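PDB 5M6G: beta-glucosidase, which probably hydrolyses terminal, non-reducing beta-D-glucosyl residues with release of beta-D-glucose, as a member of glycosyl hydrolase family 3. Local coordinates for residues Asp188-Gly191 with Arg192-Glu195; Ile366-Ala369 with Asn370-Leu374; Asp106-Asp109 with Ser110-Ala114. All coordinates share one frame; numbering follows the deposited sequence.

Contact 1 (Asp188-Gly191 with Arg192-Glu195). With SOR (sorbitol), chain L.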
loop_
_atom_site.group_PDB
_atom_site.type_symbol
_atom_site.label_atom_id
_atom_site.label_comp_id
_atom_site.label_asym_id
_atom_site.label_seq_id
_atom_site.Cartn_x
_atom_site.Cartn_y
_atom_site.Cartn_z
ATOM N N ASP A 188 10.895 10.493 8.101
ATOM C CA ASP A 188 10.496 9.254 8.763
ATOM C C ASP A 188 9.383 9.452 9.785
ATOM O O ASP A 188 8.775 8.472 10.211
ATOM C CB ASP A 188 11.716 8.613 9.439
ATOM C CG ASP A 188 12.683 8.018 8.443
ATOM O OD1 ASP A 188 12.327 7.928 7.246
ATOM O OD2 ASP A 188 13.793 7.624 8.863
ATOM N N ARG A 189 9.109 10.688 10.202
ATOM C CA ARG A 189 7.995 10.917 11.112
ATOM C C ARG A 189 6.652 10.573 10.484
ATOM O O ARG A 189 5.669 10.389 11.212
ATOM C CB ARG A 189 7.999 12.378 11.559
ATOM C CG ARG A 189 9.111 12.670 12.546
ATOM C CD ARG A 189 9.194 14.141 12.850
ATOM N NE ARG A 189 9.828 14.865 11.760
ATOM C CZ ARG A 189 10.236 16.131 11.844
ATOM N NH1 ARG A 189 10.075 16.808 12.973
ATOM N NH2 ARG A 189 10.795 16.721 10.795
ATOM N N TRP A 190 6.596 10.502 9.155
ATOM C CA TRP A 190 5.354 10.243 8.434
ATOM C C TRP A 190 4.797 8.862 8.755
ATOM O O TRP A 190 5.518 7.863 8.716
ATOM C CB TRP A 190 5.612 10.358 6.938
ATOM C CG TRP A 190 4.380 10.389 6.087
ATOM C CD1 TRP A 190 3.143 10.873 6.432
ATOM C CD2 TRP A 190 4.276 9.953 4.726
ATOM N NE1 TRP A 190 2.278 10.761 5.366
ATOM C CE2 TRP A 190 2.947 10.203 4.305
ATOM C CE3 TRP A 190 5.177 9.377 3.818
ATOM C CZ2 TRP A 190 2.496 9.892 3.019
ATOM C CZ3 TRP A 190 4.719 9.064 2.533
ATOM C CH2 TRP A 190 3.395 9.328 2.150
ATOM N N GLY A 191 3.498 8.808 9.042
ATOM C CA GLY A 191 2.843 7.546 9.315
ATOM C C GLY A 191 2.731 6.611 8.126
ATOM O O GLY A 191 2.314 5.463 8.308
ATOM N N ARG A 192 3.077 7.065 6.921
ATOM C CA ARG A 192 3.042 6.201 5.748
ATOM C C ARG A 192 4.436 5.915 5.200
ATOM O O ARG A 192 4.571 5.449 4.061
ATOM C CB ARG A 192 2.149 6.813 4.663
ATOM C CG ARG A 192 0.870 7.404 5.217
ATOM C CD ARG A 192 -0.157 7.663 4.114
ATOM N NE ARG A 192 -0.737 6.428 3.601
ATOM C CZ ARG A 192 -1.852 6.380 2.869
ATOM N NH1 ARG A 192 -2.493 7.507 2.572
ATOM N NH2 ARG A 192 -2.329 5.215 2.439
ATOM N N THR A 193 5.481 6.184 5.992
ATOM C CA THR A 193 6.834 5.872 5.550
ATOM C C THR A 193 6.948 4.418 5.100
ATOM O O THR A 193 7.655 4.114 4.132
ATOM C CB THR A 193 7.830 6.172 6.676
ATOM O OG1 THR A 193 7.813 7.578 6.958
ATOM C CG2 THR A 193 9.250 5.751 6.285
ATOM N N TYR A 194 6.243 3.505 5.775
ATOM C CA TYR A 194 6.367 2.094 5.418
ATOM C C TYR A 194 5.686 1.769 4.103
ATOM O O TYR A 194 5.973 0.723 3.511
ATOM C CB TYR A 194 5.805 1.191 6.520
ATOM C CG TYR A 194 4.290 1.184 6.713
ATOM C CD1 TYR A 194 3.450 0.398 5.911
ATOM C CD2 TYR A 194 3.711 1.913 7.733
ATOM C CE1 TYR A 194 2.070 0.378 6.123
ATOM C CE2 TYR A 194 2.348 1.902 7.945
ATOM C CZ TYR A 194 1.533 1.131 7.143
ATOM O OH TYR A 194 0.181 1.128 7.384
ATOM N N GLU A 195 4.783 2.628 3.634
ATOM C CA GLU A 195 4.177 2.401 2.332
ATOM C C GLU A 195 5.058 2.879 1.189
ATOM O O GLU A 195 4.681 2.723 0.026
ATOM C CB GLU A 195 2.816 3.091 2.273
ATOM C CG GLU A 195 1.901 2.643 3.398
ATOM C CD GLU A 195 0.459 2.998 3.137
ATOM O OE1 GLU A 195 -0.089 2.526 2.119
ATOM O OE2 GLU A 195 -0.120 3.745 3.954
HETATM C C1 SOR L . -5.054 5.804 0.237
HETATM C C2 SOR L . -6.115 4.723 0.344
HETATM C C3 SOR L . -7.329 5.294 1.071
HETATM C C4 SOR L . -8.272 4.182 1.523
HETATM C C5 SOR L . -9.169 4.598 2.693
HETATM C C6 SOR L . -9.790 3.336 3.286
HETATM O O1 SOR L . -3.777 5.232 0.088
HETATM O O2 SOR L . -6.481 4.282 -0.952
HETATM O O3 SOR L . -8.001 6.160 0.194
HETATM O O4 SOR L . -9.074 3.766 0.437
HETATM O O5 SOR L . -8.450 5.311 3.691
HETATM O O6 SOR L . -10.293 3.594 4.580
HETATM O O HOH W 1 5.796 4.750 8.902
HETATM O O HOH W 2 0.171 4.279 6.622
#
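Trp190 and Arg192 meet inside a type I beta turn from Trp190 to Thr193, in the loop between strand 176-177 and helix 201-206 of the family 3 N-terminal domain. The contact is a CH-pi one: Arg192 CB lies 3.5 Å from the centroid of the Trp190 six-membered ring, almost straight above its centre. With Trp190 CG anti to the backbone N (chi1 -168°), the indole lies under the first carbons of the arginine, and Arg192 CD reaches Trp190 CZ2 at 3.6 Å. The indole N-H of Trp190 donates to Asp244 OD1, which helps to set the ring's rotation. Thr193 closes the turn with two donors on one acceptor: its OG1 is 2.9 Å and its N 3.2 Å from Trp190 O, both on one face of the carbonyl. Beyond the indole, the Arg192 chain bends (chi3 72°) and grips Glu195 side-on, NE at 2.8 Å and NH2 at 3.1 Å from OE2, which lies in the guanidinium plane, while both nitrogens approach from one face of the carboxylate. Trp448 also donates to that oxygen, as does a water bound to Gly191 O. In the sorbitol pocket, Arg192 NH2 donates to sorbitol O1 over 2.8 Å.

Contact 2 (Ile366-Ala369 with Asn370-Leu374)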
loop_
_atom_site.group_PDB
_atom_site.type_symbol
_atom_site.label_atom_id
_atom_site.label_comp_id
_atom_site.label_asym_id
_atom_site.label_seq_id
_atom_site.Cartn_x
_atom_site.Cartn_y
_atom_site.Cartn_z
ATOM N N ILE A 366 -16.849 16.666 -18.074
ATOM C CA ILE A 366 -17.592 15.446 -17.757
ATOM C C ILE A 366 -17.316 14.369 -18.798
ATOM O O ILE A 366 -17.197 13.178 -18.470
ATOM C CB ILE A 366 -19.100 15.751 -17.655
ATOM C CG1 ILE A 366 -19.378 16.840 -16.615
ATOM C CG2 ILE A 366 -19.900 14.465 -17.371
ATOM C CD1 ILE A 366 -18.842 16.540 -15.217
ATOM N N ASP A 367 -17.238 14.760 -20.074
ATOM C CA ASP A 367 -16.993 13.779 -21.127
ATOM C C ASP A 367 -15.581 13.222 -21.037
ATOM O O ASP A 367 -15.361 12.026 -21.265
ATOM C CB ASP A 367 -17.224 14.400 -22.507
ATOM C CG ASP A 367 -18.698 14.562 -22.850
ATOM O OD1 ASP A 367 -19.555 14.010 -22.132
ATOM O OD2 ASP A 367 -18.994 15.244 -23.860
ATOM N N ASP A 368 -14.605 14.077 -20.723
ATOM C CA ASP A 368 -13.246 13.586 -20.540
ATOM C C ASP A 368 -13.187 12.564 -19.407
ATOM O O ASP A 368 -12.579 11.497 -19.549
ATOM C CB ASP A 368 -12.301 14.760 -20.270
ATOM C CG ASP A 368 -10.934 14.312 -19.816
ATOM O OD1 ASP A 368 -10.219 13.694 -20.626
ATOM O OD2 ASP A 368 -10.570 14.587 -18.653
ATOM N N ALA A 369 -13.827 12.867 -18.272
ATOM C CA ALA A 369 -13.807 11.927 -17.155
ATOM C C ALA A 369 -14.470 10.616 -17.545
ATOM O O ALA A 369 -13.970 9.530 -17.218
ATOM C CB ALA A 369 -14.501 12.538 -15.936
ATOM N N ASN A 370 -15.587 10.691 -18.274
ATOM C CA ASN A 370 -16.277 9.461 -18.647
ATOM C C ASN A 370 -15.488 8.667 -19.668
ATOM O O ASN A 370 -15.441 7.440 -19.597
ATOM C CB ASN A 370 -17.660 9.772 -19.180
ATOM C CG ASN A 370 -18.677 9.768 -18.096
ATOM O OD1 ASN A 370 -19.462 8.827 -17.979
ATOM N ND2 ASN A 370 -18.632 10.788 -17.243
ATOM N N ARG A 371 -14.881 9.339 -20.642
ATOM C CA ARG A 371 -14.061 8.611 -21.605
ATOM C C ARG A 371 -12.943 7.848 -20.900
ATOM O O ARG A 371 -12.659 6.686 -21.229
ATOM C CB ARG A 371 -13.493 9.588 -22.625
ATOM C CG ARG A 371 -12.763 8.954 -23.779
ATOM C CD ARG A 371 -12.616 9.986 -24.887
ATOM N NE ARG A 371 -13.889 10.652 -25.144
ATOM C CZ ARG A 371 -14.131 11.952 -24.965
ATOM N NH1 ARG A 371 -13.185 12.781 -24.527
ATOM N NH2 ARG A 371 -15.337 12.429 -25.243
ATOM N N ARG A 372 -12.319 8.476 -19.905
ATOM C CA ARG A 372 -11.236 7.815 -19.181
ATOM C C ARG A 372 -11.753 6.644 -18.341
ATOM O O ARG A 372 -11.153 5.562 -18.351
ATOM C CB ARG A 372 -10.496 8.843 -18.333
ATOM C CG ARG A 372 -9.730 9.851 -19.188
ATOM C CD ARG A 372 -9.230 11.019 -18.379
ATOM N NE ARG A 372 -8.436 11.928 -19.199
ATOM C CZ ARG A 372 -7.115 11.860 -19.319
ATOM N NH1 ARG A 372 -6.437 10.924 -18.657
ATOM N NH2 ARG A 372 -6.474 12.737 -20.093
ATOM N N ILE A 373 -12.872 6.822 -17.635
ATOM C CA ILE A 373 -13.411 5.736 -16.811
ATOM C C ILE A 373 -13.888 4.586 -17.688
ATOM O O ILE A 373 -13.535 3.421 -17.463
ATOM C CB ILE A 373 -14.555 6.247 -15.912
ATOM C CG1 ILE A 373 -14.063 7.256 -14.877
ATOM C CG2 ILE A 373 -15.277 5.074 -15.241
ATOM C CD1 ILE A 373 -15.172 8.204 -14.401
ATOM N N LEU A 374 -14.708 4.892 -18.702
ATOM C CA LEU A 374 -15.291 3.823 -19.509
ATOM C C LEU A 374 -14.221 3.070 -20.285
ATOM O O LEU A 374 -14.323 1.852 -20.461
ATOM C CB LEU A 374 -16.342 4.389 -20.465
ATOM C CG LEU A 374 -17.567 4.988 -19.783
ATOM C CD1 LEU A 374 -18.434 5.709 -20.821
ATOM C CD2 LEU A 374 -18.349 3.892 -19.048
HETATM O O HOH W 3 -7.693 15.068 -21.188
#
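The guanidinium of Arg371 lies over the backbone carbonyl of Asp367, whose O is 3.8 Å from the plane and beneath its centre, while the guanidinium of Arg372, one residue on, is met at its edge by Asp368 OD1 and a water. These are i to i+4 pairs along helix 363-379 of the family 3 N-terminal domain, a member of the TIM-barrel clan, used in two different ways. In the second pair Arg372 NE donates to Asp368 OD1 over 2.9 Å with a nearly straight N-H (165°), on the syn side but tilted out of the carboxylate plane. The two planes are turned 71° apart, and the water bridges Asp368 OD1 to Arg372 NH2, so that NE and NH2 reach the same oxygen, one directly and one through solvent. Asp368 CG stands anti to its own N (chi1 169°), which swings the acid along the helix toward the extended arginine. Its other oxygen, OD2, is shared by Arg365 and Lys298; three cationic side chains round one carboxylate would probably favour its ionised form. Arg372 NH1 is held by the carbonyls of Phe303 and Gly305. On another side of the helix, Ile366 O accepts both Asn370 N and Asn370 ND2, each at 3.0 Å and from opposite faces of the carbonyl plane. The side-chain amide thus doubles a helical bond, and ND2 also donates to Lys63 O. Asp367 turns its own carboxylate to Lys63 NZ. Ile373 lays CD1 against Ala369 O at 3.3 Å. Around this, helix 60-66 packs on Ile366, Asn370, Ile373 and Leu374, helix 47-57 touches Asp367, Arg371 and Leu374, and helix 345-357 meets Ile366 through Leu352 and Val356.

Contact 3 (Asp106-Asp109 with Ser110-Ala114)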
loop_
_atom_site.group_PDB
_atom_site.type_symbol
_atom_site.label_atom_id
_atom_site.label_comp_id
_atom_site.label_asym_id
_atom_site.label_seq_id
_atom_site.Cartn_x
_atom_site.Cartn_y
_atom_site.Cartn_z
ATOM N N ASP A 106 -18.787 -13.302 -3.555
ATOM C CA ASP A 106 -20.243 -13.182 -3.532
ATOM C C ASP A 106 -20.670 -11.721 -3.453
ATOM O O ASP A 106 -21.580 -11.287 -4.169
ATOM C CB ASP A 106 -20.820 -13.962 -2.352
ATOM C CG ASP A 106 -20.686 -15.449 -2.519
ATOM O OD1 ASP A 106 -20.386 -15.904 -3.647
ATOM O OD2 ASP A 106 -20.882 -16.167 -1.513
ATOM N N MET A 107 -20.032 -10.952 -2.568
ATOM C CA MET A 107 -20.377 -9.543 -2.432
ATOM C C MET A 107 -20.166 -8.806 -3.747
ATOM O O MET A 107 -21.036 -8.050 -4.198
ATOM C CB MET A 107 -19.536 -8.904 -1.327
ATOM C CG MET A 107 -19.838 -7.414 -1.101
ATOM S SD MET A 107 -18.690 -6.728 0.105
ATOM C CE MET A 107 -17.176 -6.690 -0.848
ATOM N N TYR A 108 -19.009 -9.025 -4.376
ATOM C CA TYR A 108 -18.715 -8.393 -5.658
ATOM C C TYR A 108 -19.778 -8.734 -6.701
ATOM O O TYR A 108 -20.322 -7.844 -7.361
ATOM C CB TYR A 108 -17.329 -8.817 -6.143
ATOM C CG TYR A 108 -17.000 -8.231 -7.492
ATOM C CD1 TYR A 108 -16.359 -7.000 -7.597
ATOM C CD2 TYR A 108 -17.377 -8.883 -8.664
ATOM C CE1 TYR A 108 -16.078 -6.449 -8.844
ATOM C CE2 TYR A 108 -17.116 -8.342 -9.894
ATOM C CZ TYR A 108 -16.462 -7.129 -9.984
ATOM O OH TYR A 108 -16.197 -6.602 -11.219
ATOM N N ASP A 109 -20.077 -10.030 -6.871
ATOM C CA ASP A 109 -21.061 -10.440 -7.870
ATOM C C ASP A 109 -22.432 -9.852 -7.586
ATOM O O ASP A 109 -23.199 -9.580 -8.519
ATOM C CB ASP A 109 -21.158 -11.965 -7.926
ATOM C CG ASP A 109 -19.966 -12.598 -8.595
ATOM O OD1 ASP A 109 -19.142 -11.854 -9.164
ATOM O OD2 ASP A 109 -19.861 -13.839 -8.567
ATOM N N SER A 110 -22.766 -9.668 -6.310
ATOM C CA SER A 110 -24.052 -9.074 -5.963
ATOM C C SER A 110 -24.136 -7.634 -6.466
ATOM O O SER A 110 -25.140 -7.228 -7.069
ATOM C CB SER A 110 -24.251 -9.146 -4.452
ATOM O OG SER A 110 -25.441 -8.499 -4.061
ATOM N N TYR A 111 -23.084 -6.847 -6.237
ATOM C CA TYR A 111 -23.070 -5.486 -6.775
ATOM C C TYR A 111 -23.134 -5.503 -8.295
ATOM O O TYR A 111 -23.880 -4.725 -8.907
ATOM C CB TYR A 111 -21.821 -4.750 -6.298
ATOM C CG TYR A 111 -21.965 -4.119 -4.934
ATOM C CD1 TYR A 111 -22.621 -2.908 -4.787
ATOM C CD2 TYR A 111 -21.434 -4.733 -3.789
ATOM C CE1 TYR A 111 -22.759 -2.307 -3.554
ATOM C CE2 TYR A 111 -21.568 -4.134 -2.541
ATOM C CZ TYR A 111 -22.237 -2.922 -2.433
ATOM O OH TYR A 111 -22.383 -2.291 -1.218
ATOM N N GLN A 112 -22.390 -6.411 -8.920
ATOM C CA GLN A 112 -22.326 -6.441 -10.374
ATOM C C GLN A 112 -23.673 -6.812 -10.986
ATOM O O GLN A 112 -24.094 -6.202 -11.977
ATOM C CB GLN A 112 -21.237 -7.412 -10.815
ATOM C CG GLN A 112 -20.806 -7.254 -12.246
ATOM C CD GLN A 112 -20.224 -5.879 -12.516
ATOM O OE1 GLN A 112 -20.962 -4.940 -12.779
ATOM N NE2 GLN A 112 -18.900 -5.757 -12.441
ATOM N N ARG A 113 -24.379 -7.791 -10.402
ATOM C CA ARG A 113 -25.695 -8.154 -10.933
ATOM C C ARG A 113 -26.624 -6.946 -10.998
ATOM O O ARG A 113 -27.354 -6.759 -11.987
ATOM C CB ARG A 113 -26.334 -9.258 -10.079
ATOM C CG ARG A 113 -25.751 -10.648 -10.281
ATOM C CD ARG A 113 -26.688 -11.709 -9.702
ATOM N NE ARG A 113 -26.720 -11.626 -8.252
ATOM C CZ ARG A 113 -25.845 -12.235 -7.457
ATOM N NH1 ARG A 113 -24.883 -12.992 -7.972
ATOM N NH2 ARG A 113 -25.936 -12.092 -6.141
ATOM N N ALA A 114 -26.616 -6.114 -9.954
ATOM C CA ALA A 114 -27.474 -4.936 -9.939
ATOM C C ALA A 114 -27.038 -3.917 -10.983
ATOM O O ALA A 114 -27.878 -3.373 -11.716
ATOM C CB ALA A 114 -27.488 -4.315 -8.546
HETATM O O HOH W 4 -23.389 -13.236 -5.002
#
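Asp106 O is gripped by Ser110 N at 2.9 Å and by a water at 2.8 Å, and the same water accepts from Arg113 NH2. This water ties the arginine back to the preceding turns of helix 101-116, the helix of the beta-alpha-beta unit that joins strands 87-90 and 125-128. The Arg113 guanidinium, brought round by the bend at chi3 (-69°), has Asp109 O 3.8 Å from its plane, offset toward the rim. Asp109 OD1 accepts from Ala388 N, and OD2 pairs with Arg390, as does Asp106 OD1. Met107 and Tyr111 run side by side toward strand 87-90: Met107 CG approaches the edge of the phenol ring, 4.0 Å from CE2, while the hydroxyl, beyond the ring, donates to Ala75 O. Replacing Tyr111 with an alanine would probably leave Met107 CG without the ring edge it packs on one turn away and Ala75 O without this hydroxyl partner. Tyr108 and Gln112 also point the same way, ring and amide 79° apart, joined by a weak bond of 3.1 Å from Gln112 NE2 to Tyr108 OH. Gln112 OE1 accepts from Leu124 N and NE2 donates to Pro386 O, holding the amide more firmly. The main partner of Tyr108 OH is Asp175 OD2, and because Asp175 and Gly173 bind a magnesium ion, the phenol belongs to its second shell and is likely to help orient the carboxylate.

Overall arrangement
All three contacts belong to the family 3 N-terminal domain and follow along the chain in the order contact 3, contact 1, contact 2. Contacts 2 and 3 sit on helices 363-379 and 101-116, centres about 23 Å and nearest atoms about 11 Å apart. Contact 1 is farther off, its centre about 33 Å from that of contact 2 and 35 Å from that of contact 3. The parallel sheet holds strand 176-177, preceding contact 1, and strands 87-90 and 125-128, which precede and follow helix 101-116 in the chain. Through Arg192, contact 1 lies at the sorbitol pocket; both helical contacts lie 25 to 26 Å from the chain's centre, contact 3 also bordering the magnesium site of Gly173 and Asp175.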